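Enterotoxin SEN variant (Staphylococcus aureus, PDB 6KRY) probably acts as a superantigen toxin that links MHC class II molecules to T-cell receptors and so overstimulates T cells. Local coordinates at residues D41-N46 with V93-E98; N45-L50 with K64-S69; G174-H179 with Y190-I195; H179-Q184 with N217-V222. All coordinates share one frame; numbering follows the deposited sequence.

Contact 1: residues D41-N46 with V93-E98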
# COMPACT_ATOMS: atom_id res chain seq x y z
N ASP A 41 4.78 20.87 8.75
CA ASP A 41 4.00 20.93 10.02
C ASP A 41 3.78 19.51 10.54
O ASP A 41 4.24 18.52 9.93
CB ASP A 41 2.71 21.75 9.86
CG ASP A 41 2.18 22.48 11.12
OD1 ASP A 41 2.39 21.99 12.29
OD2 ASP A 41 1.55 23.57 10.94
N GLN A 42 3.10 19.43 11.69
CA GLN A 42 2.97 18.21 12.41
C GLN A 42 1.82 18.40 13.41
O GLN A 42 1.71 19.47 13.98
CB GLN A 42 4.29 17.96 13.11
CG GLN A 42 4.28 16.80 14.03
CD GLN A 42 5.68 16.44 14.47
OE1 GLN A 42 6.41 17.29 15.01
NE2 GLN A 42 6.10 15.23 14.13
N LEU A 43 0.99 17.38 13.59
CA LEU A 43 0.01 17.38 14.71
C LEU A 43 0.54 16.42 15.77
O LEU A 43 1.43 16.81 16.52
CB LEU A 43 -1.38 17.04 14.18
CG LEU A 43 -2.07 18.22 13.50
CD1 LEU A 43 -3.37 17.75 12.86
CD2 LEU A 43 -2.29 19.37 14.47
N LEU A 44 0.12 15.15 15.76
CA LEU A 44 0.70 14.24 16.75
C LEU A 44 2.16 14.00 16.36
O LEU A 44 2.56 14.16 15.19
CB LEU A 44 -0.05 12.90 16.82
CG LEU A 44 -1.48 12.94 17.33
CD1 LEU A 44 -2.03 11.53 17.51
CD2 LEU A 44 -1.58 13.70 18.63
N ASN A 45 2.94 13.53 17.33
CA ASN A 45 4.37 13.33 17.16
C ASN A 45 4.69 12.19 16.19
O ASN A 45 5.85 12.03 15.76
CB ASN A 45 5.02 13.14 18.53
CG ASN A 45 5.20 14.47 19.23
OD1 ASN A 45 5.44 15.48 18.57
ND2 ASN A 45 5.05 14.49 20.54
N ASN A 46 3.70 11.39 15.84
CA ASN A 46 3.92 10.32 14.85
C ASN A 46 3.36 10.70 13.46
O ASN A 46 3.21 9.81 12.64
CB ASN A 46 3.30 9.00 15.33
CG ASN A 46 1.82 9.10 15.65
OD1 ASN A 46 1.19 10.15 15.54
ND2 ASN A 46 1.21 7.98 16.01
N VAL A 93 -7.97 14.25 9.96
CA VAL A 93 -7.85 15.53 10.60
C VAL A 93 -6.52 16.18 10.21
O VAL A 93 -5.44 15.63 10.49
CB VAL A 93 -7.93 15.33 12.13
CG1 VAL A 93 -7.77 16.65 12.86
CG2 VAL A 93 -9.22 14.64 12.54
N GLY A 94 -6.61 17.38 9.63
CA GLY A 94 -5.48 18.22 9.38
C GLY A 94 -5.58 19.54 10.13
O GLY A 94 -6.35 19.70 11.10
N LEU A 95 -4.76 20.48 9.67
CA LEU A 95 -4.76 21.83 10.18
C LEU A 95 -6.16 22.45 9.96
O LEU A 95 -6.84 22.15 9.01
CB LEU A 95 -3.67 22.60 9.41
CG LEU A 95 -2.27 22.67 10.03
CD1 LEU A 95 -2.01 21.65 11.11
CD2 LEU A 95 -1.21 22.60 8.94
N THR A 96 -6.59 23.33 10.88
CA THR A 96 -8.02 23.72 11.03
C THR A 96 -8.59 24.36 9.75
O THR A 96 -9.74 24.14 9.38
CB THR A 96 -8.20 24.69 12.20
OG1 THR A 96 -7.73 24.04 13.39
CG2 THR A 96 -9.63 25.14 12.39
N GLU A 97 -7.79 25.17 9.07
CA GLU A 97 -8.22 25.96 7.93
C GLU A 97 -7.70 25.33 6.63
O GLU A 97 -7.49 26.02 5.64
CB GLU A 97 -7.70 27.39 8.12
CG GLU A 97 -6.17 27.50 8.20
CD GLU A 97 -5.41 26.71 9.28
OE1 GLU A 97 -4.18 26.92 9.45
OE2 GLU A 97 -6.05 25.87 9.96
N GLU A 98 -7.42 24.03 6.64
CA GLU A 98 -6.88 23.36 5.48
C GLU A 98 -7.82 22.21 5.12
O GLU A 98 -8.65 21.80 5.95
CB GLU A 98 -5.46 22.84 5.76
CG GLU A 98 -4.46 23.95 6.00
CD GLU A 98 -3.00 23.61 5.75
OE1 GLU A 98 -2.60 22.39 5.82
OE2 GLU A 98 -2.22 24.58 5.52
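Leu43 and Asp41 meet Leu95 where two surface loops approach, and no hydrogen bond crosses between them. Leu43 has CG anti to its carbonyl carbon (chi1 -79°), and the two methyls of its fork find different partners. CD1 touches backbone, lying 3.8 Å from Val93 O and 3.9 Å from Gly94 C, while CD2 reaches Leu95 CD1 at 4.1 Å. Gly94 offers the Leu43 methyl a bare stretch of main chain. Leu95 brings its other methyl to the acid: CD2 sits 3.5 Å from Asp41 OD2, a van der Waals contact. The leucine has an unusual chi2 of 17°, with CD1 almost eclipsing CA, which suggests some torsional strain. Asp41 suits this border between apolar and polar surface, because its two oxygens do different work. OD1 accepts the N-H of the next residue, Gln42, at 2.7 Å from its N, a bond that limits rotation of the carboxylate, whereas OD2 faces the leucine. Ile49 on strand 47-55 packs against both Leu43 and Leu95, extending this thin apolar patch inward. Beyond Leu95 the chain reverses in a type I turn closed by the bond from Glu98 N to Leu95 O, 3.1 Å long. Both segments are loops of the OB-fold domain; 93-98 lies between Cys92 and Cys102, the disulfide-loop region of staphylococcal enterotoxins, although that bond is absent in this structure.

Contact 2: residues N45-L50 with K64-S69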
# COMPACT_ATOMS: atom_id res chain seq x y z
N ASN A 45 2.94 13.53 17.33
CA ASN A 45 4.37 13.33 17.16
C ASN A 45 4.69 12.19 16.19
O ASN A 45 5.85 12.03 15.76
CB ASN A 45 5.02 13.14 18.53
CG ASN A 45 5.20 14.47 19.23
OD1 ASN A 45 5.44 15.48 18.57
ND2 ASN A 45 5.05 14.49 20.54
N ASN A 46 3.70 11.39 15.84
CA ASN A 46 3.92 10.32 14.85
C ASN A 46 3.36 10.70 13.46
O ASN A 46 3.21 9.81 12.64
CB ASN A 46 3.30 9.00 15.33
CG ASN A 46 1.82 9.10 15.65
OD1 ASN A 46 1.19 10.15 15.54
ND2 ASN A 46 1.21 7.98 16.01
N THR A 47 3.14 12.00 13.19
CA THR A 47 2.65 12.49 11.91
C THR A 47 3.61 13.54 11.35
O THR A 47 4.40 14.12 12.08
CB THR A 47 1.28 13.16 12.02
OG1 THR A 47 1.40 14.37 12.80
CG2 THR A 47 0.25 12.20 12.60
N ILE A 48 3.55 13.73 10.03
CA ILE A 48 4.10 14.86 9.36
C ILE A 48 3.06 15.36 8.35
O ILE A 48 2.23 14.61 7.85
CB ILE A 48 5.44 14.50 8.67
CG1 ILE A 48 5.27 13.51 7.52
CG2 ILE A 48 6.48 14.01 9.67
CD1 ILE A 48 6.57 13.08 6.86
N ILE A 49 3.07 16.69 8.11
CA ILE A 49 2.13 17.33 7.25
C ILE A 49 2.86 18.05 6.13
O ILE A 49 3.82 18.80 6.35
CB ILE A 49 1.19 18.25 8.05
CG1 ILE A 49 0.34 17.42 9.03
CG2 ILE A 49 0.30 19.07 7.12
CD1 ILE A 49 -0.37 18.21 10.05
N LEU A 50 2.38 17.79 4.92
CA LEU A 50 2.88 18.34 3.67
C LEU A 50 1.81 19.19 3.00
O LEU A 50 0.64 18.78 2.91
CB LEU A 50 3.25 17.21 2.72
CG LEU A 50 4.40 16.34 3.20
CD1 LEU A 50 3.85 15.11 3.89
CD2 LEU A 50 5.30 15.99 2.04
N LYS A 64 -1.47 14.49 5.37
CA LYS A 64 -0.86 14.11 6.63
C LYS A 64 -0.47 12.65 6.50
O LYS A 64 -1.27 11.80 6.13
CB LYS A 64 -1.85 14.32 7.78
CG LYS A 64 -1.30 13.93 9.14
CD LYS A 64 -2.22 14.23 10.29
CE LYS A 64 -3.32 13.23 10.43
NZ LYS A 64 -4.12 13.52 11.62
N VAL A 65 0.79 12.37 6.74
CA VAL A 65 1.29 11.01 6.82
C VAL A 65 1.34 10.61 8.29
O VAL A 65 1.90 11.33 9.12
CB VAL A 65 2.68 10.86 6.16
CG1 VAL A 65 3.17 9.43 6.27
CG2 VAL A 65 2.65 11.33 4.71
N GLU A 66 0.79 9.42 8.55
CA GLU A 66 0.73 8.83 9.87
C GLU A 66 1.65 7.59 9.92
O GLU A 66 1.52 6.69 9.07
CB GLU A 66 -0.70 8.44 10.23
CG GLU A 66 -1.67 9.60 10.27
CD GLU A 66 -3.17 9.27 10.24
OE1 GLU A 66 -3.90 9.81 11.11
OE2 GLU A 66 -3.63 8.56 9.30
N PHE A 67 2.50 7.54 10.95
CA PHE A 67 3.43 6.47 11.21
C PHE A 67 3.06 5.86 12.55
O PHE A 67 2.29 6.49 13.28
CB PHE A 67 4.86 6.94 11.31
CG PHE A 67 5.40 7.64 10.08
CD1 PHE A 67 5.77 6.92 8.96
CD2 PHE A 67 5.53 9.02 10.07
CE1 PHE A 67 6.23 7.59 7.83
CE2 PHE A 67 5.99 9.69 8.95
CZ PHE A 67 6.36 8.96 7.84
N ASN A 68 3.65 4.71 12.88
CA ASN A 68 3.29 3.99 14.10
C ASN A 68 4.23 4.41 15.25
O ASN A 68 4.09 3.87 16.34
CB ASN A 68 3.26 2.47 13.93
CG ASN A 68 4.62 1.82 13.71
OD1 ASN A 68 5.64 2.50 13.62
ND2 ASN A 68 4.66 0.50 13.62
N SER A 69 5.09 5.41 15.04
CA SER A 69 6.03 5.86 16.08
C SER A 69 6.49 7.28 15.80
O SER A 69 6.60 7.67 14.63
CB SER A 69 7.24 4.93 16.18
OG SER A 69 8.13 5.09 15.07
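Strands 47-50 and 64-66 run antiparallel, their axes 4.7 Å apart, with Ile48 and Val65 as a hydrogen-bonded pair flanked by the non-hydrogen-bonded pairs Thr47-Glu66 and Ile49-Lys64. Ile48 N donates to Val65 O at 3.1 Å, and Val65 N returns the bond to Ile48 O. Past the regular strand, Phe67 N still reaches Asn46 O at 2.9 Å, and Asn46 CB packs against Ser69 O at 3.6 Å. The face bearing Ile48, Leu50 and Val65, continued by Phe67, is apolar in this contact. Ile48 and Val65 lie side by side and point the same way, with Ile48 CG1 3.9 Å from Val65 CB. Ile48 CD1 then comes to the edge of the Phe67 ring, 4.0 Å from CE2, while Val65 CG1 lies over one face of that ring near its rim. Leu50 CD1 adds a contact to Val65 CG2. These branched and aromatic groups suit a buried layer, which Val107 and helix 70-76 also help to cover around Phe67. The side bearing Thr47, Ile49, Lys64 and Glu66 is mixed. Lys64 lays its aliphatic chain across its neighbours, with CG 3.9 Å from Ile49 CG1 and CD 3.9 Å from Thr47 CG2. A bend at chi3 (78°) turns CE aside from the extended line, and NZ bonds to Val93 O; its pairing with Glu66 OE1 is long. Thr47 OG1 instead bonds to Leu44 O. Ser69 ends the segment as N-cap of helix 70-76. The arrangement is an antiparallel beta hairpin within the OB-fold domain of the enterotoxins.

Contact 3: residues G174-H179 with Y190-I195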
# COMPACT_ATOMS: atom_id res chain seq x y z
N GLY A 174 -6.61 -15.99 -0.23
CA GLY A 174 -5.40 -15.68 -0.95
C GLY A 174 -4.40 -14.95 -0.09
O GLY A 174 -4.75 -14.27 0.87
N CYS A 175 -3.14 -15.00 -0.52
CA CYS A 175 -2.13 -14.28 0.19
C CYS A 175 -0.99 -13.88 -0.78
O CYS A 175 -0.83 -14.41 -1.88
CB CYS A 175 -1.61 -15.08 1.36
SG CYS A 175 -0.78 -16.61 0.87
N ILE A 176 -0.22 -12.90 -0.32
CA ILE A 176 0.88 -12.31 -1.03
C ILE A 176 2.12 -12.42 -0.16
O ILE A 176 2.16 -11.95 0.93
CB ILE A 176 0.58 -10.86 -1.45
CG1 ILE A 176 1.80 -10.31 -2.18
CG2 ILE A 176 0.15 -9.98 -0.28
CD1 ILE A 176 1.62 -8.97 -2.83
N PHE A 177 3.14 -13.11 -0.70
CA PHE A 177 4.38 -13.38 -0.04
C PHE A 177 5.50 -12.54 -0.64
O PHE A 177 5.65 -12.51 -1.83
CB PHE A 177 4.82 -14.82 -0.28
CG PHE A 177 4.45 -15.77 0.82
CD1 PHE A 177 5.30 -15.94 1.91
CD2 PHE A 177 3.24 -16.45 0.78
CE1 PHE A 177 4.95 -16.80 2.94
CE2 PHE A 177 2.90 -17.30 1.81
CZ PHE A 177 3.76 -17.49 2.87
N PHE A 178 6.32 -11.95 0.21
CA PHE A 178 7.47 -11.15 -0.18
C PHE A 178 8.71 -11.96 0.18
O PHE A 178 8.92 -12.22 1.36
CB PHE A 178 7.44 -9.79 0.53
CG PHE A 178 6.24 -8.95 0.14
CD1 PHE A 178 5.04 -9.09 0.80
CD2 PHE A 178 6.33 -8.06 -0.91
CE1 PHE A 178 3.94 -8.33 0.43
CE2 PHE A 178 5.22 -7.31 -1.29
CZ PHE A 178 4.03 -7.44 -0.61
N HIS A 179 9.47 -12.37 -0.84
CA HIS A 179 10.64 -13.29 -0.65
C HIS A 179 11.93 -12.56 -1.01
O HIS A 179 11.99 -11.95 -2.07
CB HIS A 179 10.55 -14.50 -1.59
CG HIS A 179 9.58 -15.53 -1.10
ND1 HIS A 179 8.34 -15.69 -1.67
CD2 HIS A 179 9.66 -16.39 -0.06
CE1 HIS A 179 7.69 -16.66 -1.03
NE2 HIS A 179 8.46 -17.08 -0.01
N TYR A 190 1.11 -11.13 3.56
CA TYR A 190 -0.16 -10.56 3.97
C TYR A 190 -1.29 -11.45 3.44
O TYR A 190 -1.20 -12.02 2.34
CB TYR A 190 -0.34 -9.15 3.41
CG TYR A 190 0.64 -8.12 3.89
CD1 TYR A 190 1.01 -8.03 5.23
CD2 TYR A 190 1.15 -7.17 3.02
CE1 TYR A 190 1.91 -7.08 5.68
CE2 TYR A 190 2.04 -6.20 3.45
CZ TYR A 190 2.41 -6.14 4.79
OH TYR A 190 3.27 -5.18 5.25
N ASP A 191 -2.35 -11.56 4.24
CA ASP A 191 -3.55 -12.22 3.86
C ASP A 191 -4.44 -11.17 3.18
O ASP A 191 -4.82 -10.18 3.81
CB ASP A 191 -4.18 -12.83 5.10
CG ASP A 191 -5.55 -13.46 4.95
OD1 ASP A 191 -6.19 -13.31 3.86
OD2 ASP A 191 -6.00 -14.11 5.97
N LEU A 192 -4.80 -11.42 1.93
CA LEU A 192 -5.59 -10.53 1.11
C LEU A 192 -6.96 -10.22 1.71
O LEU A 192 -7.50 -9.15 1.43
CB LEU A 192 -5.75 -11.10 -0.30
CG LEU A 192 -4.47 -11.21 -1.14
CD1 LEU A 192 -4.78 -11.90 -2.46
CD2 LEU A 192 -3.83 -9.85 -1.37
N TYR A 193 -7.54 -11.16 2.47
CA TYR A 193 -8.89 -11.00 2.98
C TYR A 193 -8.88 -10.67 4.46
O TYR A 193 -9.91 -10.72 5.10
CB TYR A 193 -9.70 -12.25 2.63
CG TYR A 193 -9.92 -12.37 1.14
CD1 TYR A 193 -10.66 -11.42 0.45
CD2 TYR A 193 -9.37 -13.41 0.42
CE1 TYR A 193 -10.86 -11.53 -0.92
CE2 TYR A 193 -9.54 -13.51 -0.96
CZ TYR A 193 -10.30 -12.57 -1.62
OH TYR A 193 -10.46 -12.72 -2.96
N ASN A 194 -7.70 -10.40 5.02
CA ASN A 194 -7.55 -10.03 6.42
C ASN A 194 -7.35 -8.51 6.48
O ASN A 194 -6.26 -8.04 6.72
CB ASN A 194 -6.37 -10.71 7.10
CG ASN A 194 -6.26 -10.40 8.57
OD1 ASN A 194 -7.25 -10.12 9.24
ND2 ASN A 194 -5.04 -10.35 9.09
N ILE A 195 -8.45 -7.77 6.31
CA ILE A 195 -8.47 -6.32 6.32
C ILE A 195 -9.19 -5.83 7.59
O ILE A 195 -10.24 -6.31 7.95
CB ILE A 195 -9.19 -5.79 5.07
CG1 ILE A 195 -8.67 -6.45 3.79
CG2 ILE A 195 -9.05 -4.27 5.00
CD1 ILE A 195 -7.28 -6.02 3.44
O HOH W 1 -7.35 -15.41 2.44
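Asp191 OD1 is held by two groups, one of them reaching across to Gly174. The N-H of Tyr193 meets it from above the carboxylate plane, at 2.9 Å from N, forming an Asx turn. Water 1 lies 2.8 Å from Asp191 OD1 and also accepts the N-H of Gly174, so the water can bridge the aspartate and the start of the opposite segment. The second oxygen of Asp191, OD2, bonds to the backbone N of Lys8. The main chains meet in the hairpin of strands 173-180 and 188-191, at one edge of the beta-grasp sheet. Ile176 and Tyr190 are a hydrogen-bonded pair of it, Ile176 N donating to Tyr190 O at 3.0 Å and Tyr190 N to Ile176 O at 2.9 Å. Just past the last strand residue, in the type I turn from Asp191 to Asn194, Leu192 N still bonds to Gly174 O. Gly174 suits this spot because it has no beta carbon to stand in the way of Leu192 CD1, which packs 3.9 Å from Gly174 C. Apolar contacts cover the side that faces helix 146-161. Ile176 CG2 lies 3.8 Å from Tyr190 CB and also touches Leu192 CD2. Further along the strand, Phe178 CE1 approaches Tyr190 CD2 to 4.0 Å, with the ring planes 70° apart. At the other end the Tyr193 ring turns its edge to Gly174 N, while its hydroxyl bonds to Ile163 O.

Contact 4: residues H179-Q184 with N217-V222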
# COMPACT_ATOMS: atom_id res chain seq x y z
N HIS A 179 9.47 -12.37 -0.84
CA HIS A 179 10.64 -13.29 -0.65
C HIS A 179 11.93 -12.56 -1.01
O HIS A 179 11.99 -11.95 -2.07
CB HIS A 179 10.55 -14.50 -1.59
CG HIS A 179 9.58 -15.53 -1.10
ND1 HIS A 179 8.34 -15.69 -1.67
CD2 HIS A 179 9.66 -16.39 -0.06
CE1 HIS A 179 7.69 -16.66 -1.03
NE2 HIS A 179 8.46 -17.08 -0.01
N SER A 180 12.96 -12.69 -0.17
CA SER A 180 14.28 -12.16 -0.52
C SER A 180 14.94 -13.07 -1.58
O SER A 180 15.04 -14.29 -1.41
CB SER A 180 15.15 -11.97 0.72
OG SER A 180 15.42 -13.21 1.33
N ASN A 181 15.43 -12.46 -2.66
CA ASN A 181 16.16 -13.13 -3.72
C ASN A 181 17.40 -13.83 -3.18
O ASN A 181 17.71 -14.92 -3.61
CB ASN A 181 16.62 -12.16 -4.81
CG ASN A 181 15.46 -11.51 -5.53
OD1 ASN A 181 14.33 -11.88 -5.28
ND2 ASN A 181 15.74 -10.55 -6.39
N ASN A 182 18.11 -13.20 -2.25
CA ASN A 182 19.40 -13.73 -1.76
C ASN A 182 19.21 -14.65 -0.54
O ASN A 182 20.22 -15.07 0.05
CB ASN A 182 20.38 -12.60 -1.44
CG ASN A 182 19.93 -11.69 -0.32
OD1 ASN A 182 18.95 -11.97 0.38
ND2 ASN A 182 20.64 -10.59 -0.13
N HIS A 183 17.96 -14.85 -0.10
CA HIS A 183 17.58 -15.75 1.04
C HIS A 183 18.06 -15.25 2.40
O HIS A 183 18.01 -16.04 3.37
CB HIS A 183 18.10 -17.19 0.86
CG HIS A 183 17.78 -17.72 -0.49
ND1 HIS A 183 16.48 -18.02 -0.87
CD2 HIS A 183 18.56 -17.94 -1.57
CE1 HIS A 183 16.47 -18.42 -2.13
NE2 HIS A 183 17.74 -18.37 -2.58
N GLN A 184 18.49 -13.99 2.51
CA GLN A 184 19.11 -13.55 3.74
C GLN A 184 18.08 -12.96 4.72
O GLN A 184 18.39 -12.79 5.90
CB GLN A 184 20.19 -12.54 3.42
CG GLN A 184 21.36 -13.16 2.68
CD GLN A 184 22.44 -12.13 2.50
OE1 GLN A 184 22.41 -11.09 3.16
NE2 GLN A 184 23.37 -12.38 1.59
N ASN A 217 16.23 -6.81 -4.26
CA ASN A 217 16.41 -8.08 -3.54
C ASN A 217 15.08 -8.80 -3.23
O ASN A 217 15.11 -9.70 -2.44
CB ASN A 217 17.19 -7.91 -2.23
CG ASN A 217 17.62 -9.24 -1.60
OD1 ASN A 217 17.98 -10.18 -2.31
ND2 ASN A 217 17.61 -9.29 -0.28
N TYR A 218 13.97 -8.43 -3.88
CA TYR A 218 12.70 -9.02 -3.52
C TYR A 218 11.98 -9.49 -4.78
O TYR A 218 12.09 -8.92 -5.87
CB TYR A 218 11.85 -8.08 -2.66
CG TYR A 218 12.17 -8.22 -1.20
CD1 TYR A 218 13.28 -7.61 -0.64
CD2 TYR A 218 11.41 -9.05 -0.39
CE1 TYR A 218 13.66 -7.86 0.67
CE2 TYR A 218 11.76 -9.30 0.92
CZ TYR A 218 12.88 -8.70 1.46
OH TYR A 218 13.19 -8.90 2.78
N HIS A 219 11.21 -10.56 -4.61
CA HIS A 219 10.24 -11.01 -5.62
C HIS A 219 9.00 -11.44 -4.85
O HIS A 219 9.03 -11.58 -3.61
CB HIS A 219 10.79 -12.11 -6.52
CG HIS A 219 11.11 -13.38 -5.81
ND1 HIS A 219 12.34 -13.59 -5.20
CD2 HIS A 219 10.38 -14.49 -5.57
CE1 HIS A 219 12.36 -14.77 -4.62
NE2 HIS A 219 11.18 -15.38 -4.88
N ILE A 220 7.90 -11.57 -5.57
CA ILE A 220 6.59 -11.75 -4.91
C ILE A 220 5.95 -13.01 -5.44
O ILE A 220 6.02 -13.28 -6.64
CB ILE A 220 5.74 -10.51 -5.16
CG1 ILE A 220 6.46 -9.29 -4.58
CG2 ILE A 220 4.34 -10.66 -4.59
CD1 ILE A 220 5.83 -7.98 -5.00
N ASP A 221 5.32 -13.78 -4.54
CA ASP A 221 4.49 -14.89 -4.96
C ASP A 221 3.08 -14.67 -4.40
O ASP A 221 2.92 -14.41 -3.21
CB ASP A 221 5.05 -16.23 -4.48
CG ASP A 221 6.48 -16.51 -4.91
OD1 ASP A 221 6.78 -16.31 -6.10
OD2 ASP A 221 7.28 -16.89 -4.03
N VAL A 222 2.08 -14.84 -5.26
CA VAL A 222 0.68 -14.72 -4.89
C VAL A 222 0.04 -16.13 -4.95
O VAL A 222 0.19 -16.84 -5.97
CB VAL A 222 -0.04 -13.76 -5.85
CG1 VAL A 222 -1.54 -13.72 -5.61
CG2 VAL A 222 0.54 -12.35 -5.78
O HOH W 2 13.60 -8.94 -7.87
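His179, His219 and Asp221 cluster on one face of the beta-grasp sheet, an arrangement reminiscent of the His-His-Asp zinc site of some related enterotoxins, though no metal lies among them here. His179 CB sits over one face of the His219 ring, 3.8 Å from its centroid, a CH-pi contact; the two imidazole planes are nearly parallel but slid apart, so they barely overlap. Asp221 OD2 approaches His179 ND1 to 2.9 Å at an angle poor for a hydrogen bond, with the carboxylate turned 46° from the ring. The His219 ring is held at its edge: ND1 donates almost straight to Asn181 OD1 at 2.6 Å, with the oxygen in the ring plane. Beneath these side chains, strands 173-180 and 218-225 pair antiparallel in the middle of the sheet, His179 N bonding to His219 O and His219 N to His179 O. Across the sheet from the histidines, Ser180 CA packs over a face of the Tyr218 ring, where a small residue suits the flat aromatic; Ser180 OG bonds to Asn185 O. Where the strand ends, a type I turn takes over and asparagine side chains add to the backbone bond from Asn181 N to Asn217 O. Asn217 OD1 accepts from Asn182 N at 3.0 Å, and Asn217 ND2 donates to Asn182 OD1 at 3.1 Å. That Asn182 oxygen also takes Gln184 N from the opposite face of its amide plane, making an Asx turn. Water 2 bridges Asn181 ND2 and Tyr218 O.

How the contacts relate
Contacts 1 and 2 belong to the OB-fold domain, contacts 3 and 4 to the beta-grasp domain. Contact 1 is a surface meeting of loops without a hydrogen bond between them, whereas contact 2, which shares Asn45 and Asn46 with it, is buried and held by strand pairing; Ile49 and Lys64 connect the two. Contacts 3 and 4 share His179 and use the two sides of strand 173-180, contact 3 on the edge hairpin and contact 4 on the inner neighbour. Contact 3 is mostly buried, with apolar side chains toward the helix and an aspartate and water at its turn, while contact 4 is more open and rich in histidine and asparagine. The centres of contacts 1 and 4 are about 37 Å apart, on opposite sides of the chain's centre.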